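PDB 7KWD: alkaline phosphatase from Thermus thermophilus, which probably hydrolyses phosphate monoesters as a homodimeric metalloenzyme that binds zinc and magnesium ions. Local coordinates for residues A127-E131 with A132-V136; A347-E350 with H351-R354; K366-F369 with R370-G374; N457-V460 with F461-G465. All blocks are in the same frame, centred on the assembly; numbering follows the deposited sequence.

Contact 1 of 4, residues A127-E131 with A132-V136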
loop_
_atom_site.group_PDB
_atom_site.type_symbol
_atom_site.label_atom_id
_atom_site.label_comp_id
_atom_site.label_asym_id
_atom_site.label_seq_id
_atom_site.Cartn_x
_atom_site.Cartn_y
_atom_site.Cartn_z
ATOM N N ALA A 127 -17.405 -13.823 -22.121
ATOM C CA ALA A 127 -18.157 -14.841 -22.849
ATOM C C ALA A 127 -19.660 -14.563 -22.767
ATOM O O ALA A 127 -20.380 -14.609 -23.778
ATOM C CB ALA A 127 -17.782 -16.221 -22.304
ATOM N N ALA A 128 -20.145 -14.211 -21.578
ATOM C CA ALA A 128 -21.535 -13.817 -21.453
ATOM C C ALA A 128 -21.853 -12.618 -22.331
ATOM O O ALA A 128 -22.931 -12.537 -22.912
ATOM C CB ALA A 128 -21.863 -13.476 -20.001
ATOM N N ALA A 129 -20.929 -11.656 -22.403
ATOM C CA ALA A 129 -21.163 -10.438 -23.173
ATOM C C ALA A 129 -21.244 -10.751 -24.667
ATOM O O ALA A 129 -22.115 -10.235 -25.377
ATOM C CB ALA A 129 -20.030 -9.438 -22.905
ATOM N N LYS A 130 -20.341 -11.594 -25.150
ATOM C CA LYS A 130 -20.374 -11.999 -26.548
ATOM C C LYS A 130 -21.679 -12.713 -26.876
ATOM O O LYS A 130 -22.300 -12.442 -27.902
ATOM C CB LYS A 130 -19.180 -12.892 -26.866
ATOM C CG LYS A 130 -19.187 -13.247 -28.370
ATOM C CD LYS A 130 -17.981 -14.063 -28.787
ATOM C CE LYS A 130 -16.973 -13.203 -29.503
ATOM N NZ LYS A 130 -17.440 -12.856 -30.875
ATOM N N GLU A 131 -22.139 -13.594 -25.981
ATOM C CA GLU A 131 -23.411 -14.278 -26.218
ATOM C C GLU A 131 -24.571 -13.305 -26.308
ATOM O O GLU A 131 -25.584 -13.616 -26.944
ATOM C CB GLU A 131 -23.696 -15.311 -25.116
ATOM C CG GLU A 131 -22.727 -16.504 -25.173
ATOM C CD GLU A 131 -22.822 -17.417 -23.956
ATOM O OE1 GLU A 131 -23.834 -17.330 -23.211
ATOM O OE2 GLU A 131 -21.870 -18.220 -23.766
ATOM N N ALA A 132 -24.451 -12.149 -25.668
ATOM C CA ALA A 132 -25.479 -11.126 -25.704
ATOM C C ALA A 132 -25.264 -10.110 -26.818
ATOM O O ALA A 132 -25.911 -9.061 -26.827
ATOM C CB ALA A 132 -25.534 -10.402 -24.367
ATOM N N GLY A 133 -24.334 -10.377 -27.723
ATOM C CA GLY A 133 -24.160 -9.559 -28.894
ATOM C C GLY A 133 -23.141 -8.456 -28.783
ATOM O O GLY A 133 -23.064 -7.617 -29.687
ATOM N N LYS A 134 -22.370 -8.397 -27.705
ATOM C CA LYS A 134 -21.310 -7.400 -27.641
ATOM C C LYS A 134 -20.083 -7.914 -28.388
ATOM O O LYS A 134 -19.737 -9.087 -28.286
ATOM C CB LYS A 134 -20.934 -7.085 -26.184
ATOM C CG LYS A 134 -22.128 -6.772 -25.203
ATOM C CD LYS A 134 -22.684 -5.393 -25.396
ATOM C CE LYS A 134 -23.995 -5.188 -24.572
ATOM N NZ LYS A 134 -24.496 -3.828 -24.729
ATOM N N ALA A 135 -19.424 -7.027 -29.136
ATOM C CA ALA A 135 -18.062 -7.264 -29.582
ATOM C C ALA A 135 -17.116 -7.289 -28.382
ATOM O O ALA A 135 -17.357 -6.646 -27.355
ATOM C CB ALA A 135 -17.634 -6.176 -30.567
ATOM N N VAL A 136 -16.040 -8.064 -28.509
ATOM C CA VAL A 136 -15.080 -8.272 -27.434
ATOM C C VAL A 136 -13.689 -7.931 -27.948
ATOM O O VAL A 136 -13.311 -8.346 -29.055
ATOM C CB VAL A 136 -15.115 -9.726 -26.917
ATOM C CG1 VAL A 136 -14.040 -9.971 -25.850
ATOM C CG2 VAL A 136 -16.470 -10.068 -26.383
#
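Lys134 N donates to Ala129 O at 3.0 Å, and Gly133 N donates to Lys130 O at 2.9 Å. These two bonds form a Schellman motif, which ends helix 125-131. Gly133 is its C-prime residue, with a positive phi of 94°. At these backbone angles a side chain would press against the carbonyl oxygen of Ala132, so glycine suits the position. Ala132 N makes two weak bonds, to Ala128 O and Ala129 O.

The side chain of Lys134 starts on the helix end. Its CB lies 3.5 Å from Ala129 O, and its CG also touches this oxygen and the methyl of Ala129. The chain bends at chi2 (-76°), then runs extended through CD and CE, leading away from the helix. NZ finishes on the carbonyl oxygen of Arg39, with a weaker bond to that of Gly263. The Lys130 chain bends at chi3 and chi4, and its NZ bonds to the carbonyl oxygen of Gly173. Glu131 pairs with Lys123.

Beyond the turn the chain enters strand 135-140, beside strand 265-271. Val136 points back toward the helix and also packs on Val266 and Phe172. The backbone approaches as well: Lys130 CA makes a CH...O contact of 3.5 Å with Lys134 O. Beside it, Val136 CG2 meets Lys130 CB at 3.9 Å.

Contact 2 of 4, residues A347-E350 with H351-R354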
loop_
_atom_site.group_PDB
_atom_site.type_symbol
_atom_site.label_atom_id
_atom_site.label_comp_id
_atom_site.label_asym_id
_atom_site.label_seq_id
_atom_site.Cartn_x
_atom_site.Cartn_y
_atom_site.Cartn_z
ATOM N N ALA A 347 16.917 1.423 -19.495
ATOM C CA ALA A 347 16.495 0.067 -19.835
ATOM C C ALA A 347 16.106 -0.677 -18.558
ATOM O O ALA A 347 16.443 -0.273 -17.439
ATOM C CB ALA A 347 17.605 -0.697 -20.585
ATOM N N SER A 348 15.369 -1.765 -18.748
ATOM C CA SER A 348 14.972 -2.626 -17.648
ATOM C C SER A 348 16.054 -3.657 -17.329
ATOM O O SER A 348 16.936 -3.933 -18.134
ATOM C CB SER A 348 13.693 -3.370 -18.020
ATOM O OG SER A 348 13.942 -4.242 -19.129
ATOM N N PHE A 349 15.944 -4.263 -16.144
ATOM C CA PHE A 349 16.774 -5.416 -15.803
ATOM C C PHE A 349 16.646 -6.529 -16.843
ATOM O O PHE A 349 17.601 -7.272 -17.078
ATOM C CB PHE A 349 16.371 -5.950 -14.427
ATOM C CG PHE A 349 16.844 -5.112 -13.252
ATOM C CD1 PHE A 349 17.929 -4.262 -13.363
ATOM C CD2 PHE A 349 16.204 -5.206 -12.022
ATOM C CE1 PHE A 349 18.361 -3.531 -12.273
ATOM C CE2 PHE A 349 16.626 -4.469 -10.944
ATOM C CZ PHE A 349 17.715 -3.638 -11.067
ATOM N N GLU A 350 15.462 -6.686 -17.432
ATOM C CA GLU A 350 15.220 -7.749 -18.405
ATOM C C GLU A 350 16.044 -7.530 -19.652
ATOM O O GLU A 350 16.599 -8.477 -20.225
ATOM C CB GLU A 350 13.730 -7.799 -18.746
ATOM C CG GLU A 350 13.361 -8.633 -19.968
ATOM C CD GLU A 350 11.848 -8.641 -20.227
ATOM O OE1 GLU A 350 11.386 -7.909 -21.132
ATOM O OE2 GLU A 350 11.122 -9.369 -19.517
ATOM N N HIS A 351 16.129 -6.278 -20.085
ATOM C CA HIS A 351 16.918 -5.955 -21.267
ATOM C C HIS A 351 18.401 -6.029 -20.957
ATOM O O HIS A 351 19.168 -6.633 -21.713
ATOM C CB HIS A 351 16.514 -4.587 -21.749
ATOM C CG HIS A 351 17.215 -4.140 -22.978
ATOM N ND1 HIS A 351 16.747 -4.424 -24.239
ATOM C CD2 HIS A 351 18.330 -3.394 -23.140
ATOM C CE1 HIS A 351 17.543 -3.864 -25.127
ATOM N NE2 HIS A 351 18.508 -3.228 -24.487
ATOM N N MET A 352 18.812 -5.478 -19.814
ATOM C CA MET A 352 20.183 -5.650 -19.356
ATOM C C MET A 352 20.583 -7.118 -19.383
ATOM O O MET A 352 21.602 -7.478 -19.972
ATOM C CB MET A 352 20.345 -5.062 -17.951
ATOM C CG MET A 352 20.225 -3.516 -17.934
ATOM S SD MET A 352 20.088 -2.756 -16.278
ATOM C CE MET A 352 21.720 -3.303 -15.603
ATOM N N LEU A 353 19.781 -7.988 -18.763
ATOM C CA LEU A 353 20.119 -9.407 -18.744
ATOM C C LEU A 353 20.258 -9.942 -20.166
ATOM O O LEU A 353 21.167 -10.718 -20.473
ATOM C CB LEU A 353 19.058 -10.181 -17.987
ATOM C CG LEU A 353 19.314 -10.663 -16.567
ATOM C CD1 LEU A 353 20.554 -10.078 -15.931
ATOM C CD2 LEU A 353 18.094 -10.387 -15.662
ATOM N N ARG A 354 19.371 -9.527 -21.055
ATOM C CA ARG A 354 19.467 -9.960 -22.442
ATOM C C ARG A 354 20.791 -9.508 -23.049
ATOM O O ARG A 354 21.513 -10.301 -23.653
ATOM C CB ARG A 354 18.257 -9.408 -23.182
ATOM C CG ARG A 354 17.943 -9.960 -24.521
ATOM C CD ARG A 354 16.686 -9.246 -25.026
ATOM N NE ARG A 354 15.493 -9.617 -24.254
ATOM C CZ ARG A 354 14.509 -8.788 -23.873
ATOM N NH1 ARG A 354 14.530 -7.470 -24.157
ATOM N NH2 ARG A 354 13.483 -9.300 -23.191
#
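Ser348 OG is held by two groups. It accepts from His351 N at 3.1 Å and is also hydrogen-bonded to Asp236 OD2. Ser348 is the N-cap of helix 349-356, and the bond from His351 N is its capping bond. With chi1 at 64°, OG sits between the backbone N and the carbonyl carbon of its own residue, facing the first turn. With alanine at this position, His351 N would probably lose its capping acceptor, and Asp236 this partner. The carbonyl of Ser348 also serves the helix, taking an almost straight bond from Met352 N at 3.0 Å.

Phe349 and Met352 lie side by side and point the same way. Met352 SD comes to the ring edge of Phe349, 3.9 Å from CD1, in a Met-aromatic contact. Glu350 and Arg354 also run alongside each other. Their salt bridge, OE1 to NH2 at 3.3 Å, is a weak hydrogen bond, and the carboxylate and guanidinium planes are 50° apart. The stronger partner of Glu350 is Arg273, through OE2. The Glu350 side chain lies about 12 Å from a bound zinc ion.

Ala347 CB touches His351 CD2 at 3.8 Å. Around this turn, Phe349, Met352 and Leu353 pack on Met409 of helix 406-412. Ala347, Ser348 and His351 touch helix 234-239, and Ala347 and Met352 meet helix 362-373.

Contact 3 of 4, residues K366-F369 with R370-G374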
loop_
_atom_site.group_PDB
_atom_site.type_symbol
_atom_site.label_atom_id
_atom_site.label_comp_id
_atom_site.label_asym_id
_atom_site.label_seq_id
_atom_site.Cartn_x
_atom_site.Cartn_y
_atom_site.Cartn_z
ATOM N N LYS A 366 29.144 -3.954 -14.839
ATOM C CA LYS A 366 29.380 -2.583 -14.410
ATOM C C LYS A 366 29.039 -1.599 -15.516
ATOM O O LYS A 366 28.410 -0.562 -15.268
ATOM C CB LYS A 366 30.836 -2.459 -13.948
ATOM C CG LYS A 366 31.224 -1.119 -13.383
ATOM C CD LYS A 366 32.602 -1.145 -12.657
ATOM C CE LYS A 366 32.861 -2.444 -11.894
ATOM N NZ LYS A 366 33.856 -2.311 -10.797
ATOM N N GLU A 367 29.400 -1.922 -16.752
ATOM C CA GLU A 367 29.082 -1.009 -17.838
ATOM C C GLU A 367 27.585 -0.974 -18.100
ATOM O O GLU A 367 27.032 0.091 -18.406
ATOM C CB GLU A 367 29.846 -1.402 -19.100
ATOM C CG GLU A 367 29.441 -0.655 -20.359
ATOM C CD GLU A 367 29.533 0.858 -20.250
ATOM O OE1 GLU A 367 30.100 1.381 -19.254
ATOM O OE2 GLU A 367 29.027 1.519 -21.181
ATOM N N ALA A 368 26.909 -2.127 -17.987
ATOM C CA ALA A 368 25.466 -2.170 -18.224
ATOM C C ALA A 368 24.714 -1.311 -17.210
ATOM O O ALA A 368 23.847 -0.511 -17.580
ATOM C CB ALA A 368 24.971 -3.615 -18.179
ATOM N N PHE A 369 25.064 -1.434 -15.930
ATOM C CA PHE A 369 24.453 -0.587 -14.913
ATOM C C PHE A 369 24.742 0.893 -15.149
ATOM O O PHE A 369 23.860 1.742 -14.943
ATOM C CB PHE A 369 24.937 -1.012 -13.537
ATOM C CG PHE A 369 24.124 -2.116 -12.941
ATOM C CD1 PHE A 369 24.312 -3.412 -13.360
ATOM C CD2 PHE A 369 23.172 -1.853 -11.958
ATOM C CE1 PHE A 369 23.561 -4.440 -12.816
ATOM C CE2 PHE A 369 22.423 -2.872 -11.406
ATOM C CZ PHE A 369 22.617 -4.174 -11.841
ATOM N N ARG A 370 25.975 1.228 -15.553
ATOM C CA ARG A 370 26.305 2.610 -15.879
ATOM C C ARG A 370 25.430 3.117 -17.015
ATOM O O ARG A 370 24.815 4.183 -16.920
ATOM C CB ARG A 370 27.788 2.717 -16.262
ATOM C CG ARG A 370 28.426 4.125 -16.164
ATOM C CD ARG A 370 29.693 4.260 -17.056
ATOM N NE ARG A 370 29.398 3.950 -18.459
ATOM C CZ ARG A 370 28.658 4.727 -19.249
ATOM N NH1 ARG A 370 28.176 5.861 -18.775
ATOM N NH2 ARG A 370 28.394 4.378 -20.506
ATOM N N ALA A 371 25.363 2.373 -18.102
ATOM C CA ALA A 371 24.694 2.894 -19.278
ATOM C C ALA A 371 23.175 2.874 -19.161
ATOM O O ALA A 371 22.513 3.773 -19.676
ATOM C CB ALA A 371 25.130 2.089 -20.499
ATOM N N MET A 372 22.607 1.896 -18.475
ATOM C CA MET A 372 21.167 1.711 -18.497
ATOM C C MET A 372 20.473 2.063 -17.194
ATOM O O MET A 372 19.269 2.338 -17.224
ATOM C CB MET A 372 20.859 0.262 -18.910
ATOM C CG MET A 372 21.253 -0.002 -20.385
ATOM S SD MET A 372 21.011 -1.701 -20.976
ATOM C CE MET A 372 22.701 -2.323 -20.907
ATOM N N LYS A 373 21.199 2.127 -16.074
ATOM C CA LYS A 373 20.639 2.600 -14.816
ATOM C C LYS A 373 21.253 3.890 -14.275
ATOM O O LYS A 373 20.717 4.431 -13.309
ATOM C CB LYS A 373 20.772 1.504 -13.743
ATOM C CG LYS A 373 19.926 0.252 -14.061
ATOM C CD LYS A 373 18.430 0.593 -14.132
ATOM C CE LYS A 373 17.547 -0.677 -14.091
ATOM N NZ LYS A 373 16.203 -0.388 -14.695
ATOM N N GLY A 374 22.321 4.414 -14.877
ATOM C CA GLY A 374 23.002 5.562 -14.321
ATOM C C GLY A 374 23.678 5.291 -12.987
ATOM O O GLY A 374 23.780 6.190 -12.152
#
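Glu367 and Arg370 lie side by side and point the same way from the helix. Their flat ends are turned 31° against each other. The guanidinium offers its side to the carboxylate: NE reaches Glu367 OE1 at 2.8 Å and NH2 reaches OE2 at 3.0 Å. Both oxygens are met on their syn sides, and both lie close to the guanidinium plane. Two nearly straight bonds, one to each oxygen, limit how far either group can turn. In Glu367 a bend at chi2 (56°) swings the carboxylate forward along the helix, toward Arg370. Arg370 matches it with a bend at chi3 (57°). The pair lies on the exposed side, and Arg370 also touches Asp376.

This is the last part of helix 362-373, and the salt bridge is an i to i+3 pair. Regular i to i+4 backbone bonds run beneath it, such as Ala371 N to Glu367 O at 2.8 Å. Lys373 N donates to Phe369 O, and Gly374 N makes a last, weak bond to Arg370 O. Gly374 departs from helical backbone angles, with positive phi.

Other side chains cover the inner flank. Met372 bends at its sulfur and lays CE against Ala368 CB at 3.8 Å. Phe369 packs on Met352 of helix 349-356 and on Met413. Lys373 CG approaches the Phe369 ring obliquely, 4.4 Å from CD2. The rest of Lys373 leads away, and its NZ binds the carbonyl oxygen of Ala347, Gln345 OE1 and Asp282.

Contact 4 of 4, residues N457-V460 with F461-G465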
loop_
_atom_site.group_PDB
_atom_site.type_symbol
_atom_site.label_atom_id
_atom_site.label_comp_id
_atom_site.label_asym_id
_atom_site.label_seq_id
_atom_site.Cartn_x
_atom_site.Cartn_y
_atom_site.Cartn_z
ATOM N N ASN A 457 -12.868 -8.436 -4.319
ATOM C CA ASN A 457 -12.588 -8.376 -5.750
ATOM C C ASN A 457 -13.722 -9.006 -6.560
ATOM O O ASN A 457 -13.974 -8.589 -7.702
ATOM C CB ASN A 457 -11.209 -8.975 -6.059
ATOM C CG ASN A 457 -11.009 -10.424 -5.602
ATOM O OD1 ASN A 457 -11.877 -11.072 -5.005
ATOM N ND2 ASN A 457 -9.827 -10.935 -5.896
ATOM N N THR A 458 -14.474 -9.939 -5.967
ATOM C CA THR A 458 -15.586 -10.522 -6.711
ATOM C C THR A 458 -16.661 -9.492 -7.020
ATOM O O THR A 458 -17.515 -9.726 -7.874
ATOM C CB THR A 458 -16.252 -11.671 -5.952
ATOM O OG1 THR A 458 -16.594 -11.261 -4.614
ATOM C CG2 THR A 458 -15.298 -12.863 -5.900
ATOM N N HIS A 459 -16.651 -8.360 -6.336
ATOM C CA HIS A 459 -17.681 -7.371 -6.620
ATOM C C HIS A 459 -17.492 -6.736 -7.986
ATOM O O HIS A 459 -18.453 -6.195 -8.559
ATOM C CB HIS A 459 -17.702 -6.297 -5.559
ATOM C CG HIS A 459 -18.942 -5.478 -5.598
ATOM N ND1 HIS A 459 -20.196 -6.036 -5.468
ATOM C CD2 HIS A 459 -19.133 -4.161 -5.827
ATOM C CE1 HIS A 459 -21.104 -5.085 -5.578
ATOM N NE2 HIS A 459 -20.485 -3.938 -5.786
ATOM N N VAL A 460 -16.273 -6.796 -8.535
ATOM C CA VAL A 460 -16.090 -6.265 -9.871
ATOM C C VAL A 460 -16.985 -7.011 -10.854
ATOM O O VAL A 460 -17.574 -6.406 -11.768
ATOM C CB VAL A 460 -14.611 -6.307 -10.272
ATOM C CG1 VAL A 460 -14.537 -6.045 -11.740
ATOM C CG2 VAL A 460 -13.846 -5.294 -9.427
ATOM N N PHE A 461 -17.152 -8.322 -10.654
ATOM C CA PHE A 461 -18.098 -9.089 -11.461
ATOM C C PHE A 461 -19.515 -8.526 -11.367
ATOM O O PHE A 461 -20.181 -8.333 -12.383
ATOM C CB PHE A 461 -18.080 -10.541 -11.005
ATOM C CG PHE A 461 -19.027 -11.437 -11.764
ATOM C CD1 PHE A 461 -18.743 -11.827 -13.064
ATOM C CD2 PHE A 461 -20.201 -11.884 -11.168
ATOM C CE1 PHE A 461 -19.594 -12.668 -13.757
ATOM C CE2 PHE A 461 -21.065 -12.706 -11.859
ATOM C CZ PHE A 461 -20.757 -13.110 -13.151
ATOM N N ARG A 462 -19.985 -8.239 -10.144
ATOM C CA ARG A 462 -21.323 -7.679 -9.979
ATOM C C ARG A 462 -21.463 -6.317 -10.640
ATOM O O ARG A 462 -22.499 -6.016 -11.252
ATOM C CB ARG A 462 -21.661 -7.587 -8.490
ATOM C CG ARG A 462 -21.753 -8.966 -7.891
ATOM C CD ARG A 462 -22.328 -8.973 -6.493
ATOM N NE ARG A 462 -21.892 -10.193 -5.850
ATOM C CZ ARG A 462 -20.770 -10.276 -5.150
ATOM N NH1 ARG A 462 -20.019 -9.192 -4.985
ATOM N NH2 ARG A 462 -20.414 -11.431 -4.621
ATOM N N LEU A 463 -20.431 -5.476 -10.540
ATOM C CA LEU A 463 -20.497 -4.173 -11.182
ATOM C C LEU A 463 -20.567 -4.305 -12.697
ATOM O O LEU A 463 -21.313 -3.578 -13.362
ATOM C CB LEU A 463 -19.285 -3.333 -10.801
ATOM C CG LEU A 463 -19.099 -3.021 -9.323
ATOM C CD1 LEU A 463 -17.738 -2.345 -9.162
ATOM C CD2 LEU A 463 -20.202 -2.170 -8.845
ATOM N N MET A 464 -19.768 -5.199 -13.268
ATOM C CA MET A 464 -19.840 -5.396 -14.711
ATOM C C MET A 464 -21.218 -5.888 -15.118
ATOM O O MET A 464 -21.774 -5.444 -16.141
ATOM C CB MET A 464 -18.774 -6.378 -15.172
ATOM C CG MET A 464 -17.381 -5.874 -14.934
ATOM S SD MET A 464 -16.130 -6.729 -15.896
ATOM C CE MET A 464 -16.124 -8.360 -15.166
ATOM N N GLY A 465 -21.780 -6.811 -14.343
ATOM C CA GLY A 465 -23.076 -7.365 -14.705
ATOM C C GLY A 465 -24.188 -6.343 -14.581
ATOM O O GLY A 465 -25.083 -6.292 -15.420
#
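His459 packs closely against Leu463, one turn further along helix 459-468. The two side chains cross at about a right angle. Leu463 CD2 lies 3.5 Å from His459 NE2, and Leu463 CG is 3.7 Å from CD2 of the ring. Leu463 N also donates to His459 O at 2.9 Å. On the next residues, Met464 N bonds to Val460 O, while Val460 CG1 and Met464 CG sit 4.3 Å apart. Met464 reaches on to Leu41 and Val43 of strand 40-46, and Val460 to Phe102 of helix 95-104. The Asn457 side chain lies about 7 Å from those of the zinc ligands Asp317 and His318, and about 10 Å from a bound zinc ion.

Arg462 is on the looser side, partly exposed where the rest of the contact is buried. Its extended chain brings the guanidinium edge to the ring edge of His459, with Thr458 O over one guanidinium face. Thr458 OG1 is 3.8 Å from Arg462 NH2 and is instead hydrogen-bonded to Asp456. Arg462 NH1 donates to His459 ND1 at 3.2 Å, in the ring plane, with the guanidinium turned 33° from the ring.

A leucine in place of His459 would probably leave Arg462 NH1 without its ring acceptor and Pro32 O without its mate. ND1 accepting and NE2 bonded to Pro32 O fit a neutral ring protonated on NE2; the nearby positive charge would probably disfavour a second proton.

In the fold
Along the chain the four contacts come in series. None nests in or crosses another, and each closes only a short local loop. Contact 1 takes the chain from helix 125-131 into strand 135-140. Contact 2 opens helix 349-356, and contact 3 ends helix 362-373, the next helix. These two consecutive helices pack together, with the contact centres 10 Å apart, and Lys373 makes a cation-pi contact with the Phe349 ring. Contact 4 lies in helix 459-468, across the chain's centre from that pair. It shares its side with contact 1, about 7 Å away at the nearest atoms. Phe125 of helix 125-131 touches Phe461 and Met464.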